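Outer surface protein (Bacillus cereus ATCC 14579, PDB 1X7F) is of unknown function but probably hydrolyses 6-phospho-N-acetylmuramyl glycosides in the recycling of cell-wall sugars. Local coordinates at residues 229-240 with 367-375. Numbering follows the deposited sequence. Where two conformers were deposited one is given.
Sequences LPIEVQAKHLWA and EELFLLDYV
Tyr374 OH is held by two residues of the N-terminal domain: His237 NE2 lies 2.6 Å away in a hydrogen bond whose proton could sit on either partner, and the hydroxyl of Tyr183 bonds to it as well. Here helix 231-240, which packs on the parallel sheet of the N-terminal domain, a probable TIM-type barrel of this family, meets the 3-10 segment 367-374 of the C-terminal domain. The hydroxyl reaches the imidazole at its edge, in the ring plane, and the bond is bent (147°). The other ring nitrogen, ND1, bonds to His226 NE2, so both imidazole nitrogens are engaged and the rotation of the ring is fixed. Phe370 completes the aromatic cluster edge-to-face: its CE1 stands over one face of His237, 3.4 Å from CG, with the planes at 73°. Chi1 of 75° sets the phenyl between its own backbone N and carbonyl carbon, and from there the same outer rim also meets Val233, whose CG1 lies 3.7 Å from Phe370 CE2. Leu229 CD1 approaches CZ of the same ring. One residue before His237, the extended chain of Lys236 crosses Leu371 CD1 and ends in a salt bridge, NZ to Glu368 OE2 at 2.9 Å, while Gln271 O takes a further bond from NZ and Lys273 N holds Glu368 OE1. At the helix end, Ala240 CB rests 3.9 Å from Tyr374 CG.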
# COMPACT_ATOMS: atom_id res chain seq x y z
N LEU A 229 10.86 6.67 0.46
CA LEU A 229 10.17 6.37 1.72
C LEU A 229 10.43 4.91 2.08
O LEU A 229 10.63 4.11 1.15
CB LEU A 229 8.66 6.56 1.58
CG LEU A 229 7.97 7.91 1.71
CD1 LEU A 229 6.46 7.66 1.66
CD2 LEU A 229 8.35 8.58 3.02
N PRO A 230 10.43 4.56 3.39
CA PRO A 230 10.53 3.16 3.79
C PRO A 230 9.46 2.31 3.13
O PRO A 230 8.33 2.77 2.93
CB PRO A 230 10.33 3.22 5.32
CG PRO A 230 10.86 4.56 5.71
CD PRO A 230 10.41 5.45 4.56
N ILE A 231 9.84 1.08 2.79
CA ILE A 231 9.03 0.23 1.92
C ILE A 231 7.65 -0.00 2.55
O ILE A 231 6.63 0.08 1.87
CB ILE A 231 9.79 -1.09 1.55
CG1 ILE A 231 9.18 -1.73 0.29
CG2 ILE A 231 9.88 -2.09 2.75
CD1 ILE A 231 9.83 -3.06 -0.10
N GLU A 232 7.62 -0.20 3.87
CA GLU A 232 6.38 -0.49 4.59
C GLU A 232 5.49 0.75 4.71
O GLU A 232 4.27 0.63 4.81
CB GLU A 232 6.66 -1.13 5.97
CG GLU A 232 7.13 -0.17 7.06
CD GLU A 232 8.62 0.13 7.04
OE1 GLU A 232 9.08 0.77 8.00
OE2 GLU A 232 9.35 -0.27 6.09
N VAL A 233 6.11 1.93 4.68
CA VAL A 233 5.37 3.20 4.71
C VAL A 233 4.64 3.45 3.37
O VAL A 233 3.47 3.82 3.36
CB VAL A 233 6.30 4.38 5.12
CG1 VAL A 233 5.57 5.71 5.09
CG2 VAL A 233 6.87 4.11 6.53
N GLN A 234 5.33 3.20 2.27
CA GLN A 234 4.70 3.16 0.95
C GLN A 234 3.44 2.29 0.89
O GLN A 234 2.42 2.72 0.37
CB GLN A 234 5.71 2.68 -0.10
CG GLN A 234 6.99 3.46 -0.19
CD GLN A 234 7.97 2.82 -1.18
OE1 GLN A 234 9.11 2.50 -0.83
NE2 GLN A 234 7.52 2.63 -2.39
N ALA A 235 3.52 1.06 1.42
CA ALA A 235 2.39 0.13 1.44
C ALA A 235 1.25 0.63 2.32
O ALA A 235 0.08 0.58 1.92
CB ALA A 235 2.84 -1.25 1.87
N LYS A 236 1.59 1.09 3.52
CA LYS A 236 0.64 1.72 4.42
C LYS A 236 -0.11 2.83 3.69
O LYS A 236 -1.33 2.91 3.74
CB LYS A 236 1.34 2.32 5.66
CG LYS A 236 1.74 1.32 6.75
CD LYS A 236 2.43 2.07 7.93
CE LYS A 236 2.93 1.11 8.98
NZ LYS A 236 3.18 1.76 10.29
N HIS A 237 0.63 3.69 2.99
CA HIS A 237 0.02 4.80 2.31
C HIS A 237 -0.99 4.36 1.24
O HIS A 237 -2.15 4.79 1.26
CB HIS A 237 1.08 5.74 1.75
CG HIS A 237 0.53 6.99 1.15
ND1 HIS A 237 1.25 7.78 0.28
CD2 HIS A 237 -0.67 7.60 1.30
CE1 HIS A 237 0.51 8.82 -0.08
NE2 HIS A 237 -0.66 8.73 0.53
N LEU A 238 -0.56 3.49 0.33
CA LEU A 238 -1.45 2.95 -0.72
C LEU A 238 -2.77 2.36 -0.20
O LEU A 238 -3.84 2.65 -0.74
CB LEU A 238 -0.70 1.93 -1.58
CG LEU A 238 0.47 2.45 -2.43
CD1 LEU A 238 1.10 1.34 -3.23
CD2 LEU A 238 0.03 3.57 -3.34
N TRP A 239 -2.69 1.55 0.85
CA TRP A 239 -3.87 0.97 1.47
C TRP A 239 -4.71 2.00 2.21
O TRP A 239 -5.93 1.89 2.22
CB TRP A 239 -3.51 -0.20 2.40
CG TRP A 239 -3.12 -1.48 1.69
CD1 TRP A 239 -3.69 -2.01 0.56
CD2 TRP A 239 -2.11 -2.42 2.10
NE1 TRP A 239 -3.08 -3.20 0.23
CE2 TRP A 239 -2.11 -3.47 1.16
CE3 TRP A 239 -1.19 -2.47 3.17
CZ2 TRP A 239 -1.22 -4.56 1.24
CZ3 TRP A 239 -0.32 -3.55 3.25
CH2 TRP A 239 -0.33 -4.57 2.28
N ALA A 240 -4.06 3.00 2.82
CA ALA A 240 -4.81 4.05 3.54
C ALA A 240 -5.64 4.97 2.64
O ALA A 240 -6.57 5.60 3.11
CB ALA A 240 -3.87 4.89 4.45
N GLU A 367 8.70 10.00 9.31
CA GLU A 367 8.37 9.59 7.94
C GLU A 367 6.88 9.28 7.77
O GLU A 367 6.37 9.27 6.65
CB GLU A 367 9.25 8.41 7.50
CG GLU A 367 9.05 7.12 8.30
CD GLU A 367 9.86 7.05 9.58
OE1 GLU A 367 10.43 8.07 10.02
OE2 GLU A 367 9.90 5.94 10.16
N GLU A 368 6.18 9.05 8.88
CA GLU A 368 4.76 8.65 8.85
C GLU A 368 3.77 9.77 9.19
O GLU A 368 2.57 9.52 9.27
CB GLU A 368 4.49 7.45 9.77
CG GLU A 368 5.12 6.12 9.31
CD GLU A 368 4.62 4.91 10.09
OE1 GLU A 368 3.65 5.04 10.88
OE2 GLU A 368 5.20 3.81 9.92
N LEU A 369 4.25 10.99 9.37
CA LEU A 369 3.36 12.08 9.80
C LEU A 369 2.27 12.36 8.76
O LEU A 369 1.15 12.70 9.12
CB LEU A 369 4.13 13.37 10.14
CG LEU A 369 5.11 13.36 11.33
CD1 LEU A 369 5.68 14.74 11.57
CD2 LEU A 369 4.49 12.81 12.61
N PHE A 370 2.61 12.24 7.47
CA PHE A 370 1.62 12.47 6.42
C PHE A 370 0.43 11.48 6.55
O PHE A 370 -0.67 11.76 6.08
CB PHE A 370 2.28 12.37 5.05
CG PHE A 370 2.58 10.97 4.63
CD1 PHE A 370 1.68 10.26 3.84
CD2 PHE A 370 3.76 10.34 5.04
CE1 PHE A 370 1.95 8.96 3.46
CE2 PHE A 370 4.03 9.04 4.66
CZ PHE A 370 3.13 8.35 3.87
N LEU A 371 0.66 10.34 7.18
CA LEU A 371 -0.37 9.32 7.35
C LEU A 371 -1.52 9.77 8.26
O LEU A 371 -2.64 9.29 8.12
CB LEU A 371 0.24 8.01 7.85
CG LEU A 371 0.98 7.14 6.82
CD1 LEU A 371 1.52 5.89 7.50
CD2 LEU A 371 0.12 6.79 5.58
N LEU A 372 -1.24 10.73 9.14
CA LEU A 372 -2.26 11.39 9.97
C LEU A 372 -3.46 11.97 9.20
O LEU A 372 -4.57 12.05 9.75
CB LEU A 372 -1.63 12.48 10.84
CG LEU A 372 -0.57 11.96 11.82
CD1 LEU A 372 0.15 13.13 12.52
CD2 LEU A 372 -1.23 11.01 12.82
N ASP A 373 -3.24 12.36 7.95
CA ASP A 373 -4.29 12.89 7.09
C ASP A 373 -5.34 11.84 6.71
O ASP A 373 -6.44 12.18 6.28
CB ASP A 373 -3.68 13.48 5.81
CG ASP A 373 -2.78 14.70 6.08
OD1 ASP A 373 -2.77 15.25 7.21
OD2 ASP A 373 -2.03 15.16 5.19
N TYR A 374 -5.00 10.56 6.86
CA TYR A 374 -5.94 9.47 6.60
C TYR A 374 -6.78 9.08 7.83
O TYR A 374 -7.69 8.25 7.72
CB TYR A 374 -5.21 8.27 5.96
CG TYR A 374 -4.58 8.69 4.67
CD1 TYR A 374 -3.27 9.17 4.64
CD2 TYR A 374 -5.32 8.71 3.49
CE1 TYR A 374 -2.70 9.62 3.46
CE2 TYR A 374 -4.75 9.16 2.30
CZ TYR A 374 -3.44 9.62 2.31
OH TYR A 374 -2.85 10.06 1.16
N VAL A 375 -6.48 9.68 8.98
CA VAL A 375 -7.34 9.55 10.15
C VAL A 375 -8.43 10.62 10.06
O VAL A 375 -8.28 11.72 10.58
CB VAL A 375 -6.58 9.65 11.52
CG1 VAL A 375 -7.53 9.32 12.67
CG2 VAL A 375 -5.38 8.71 11.55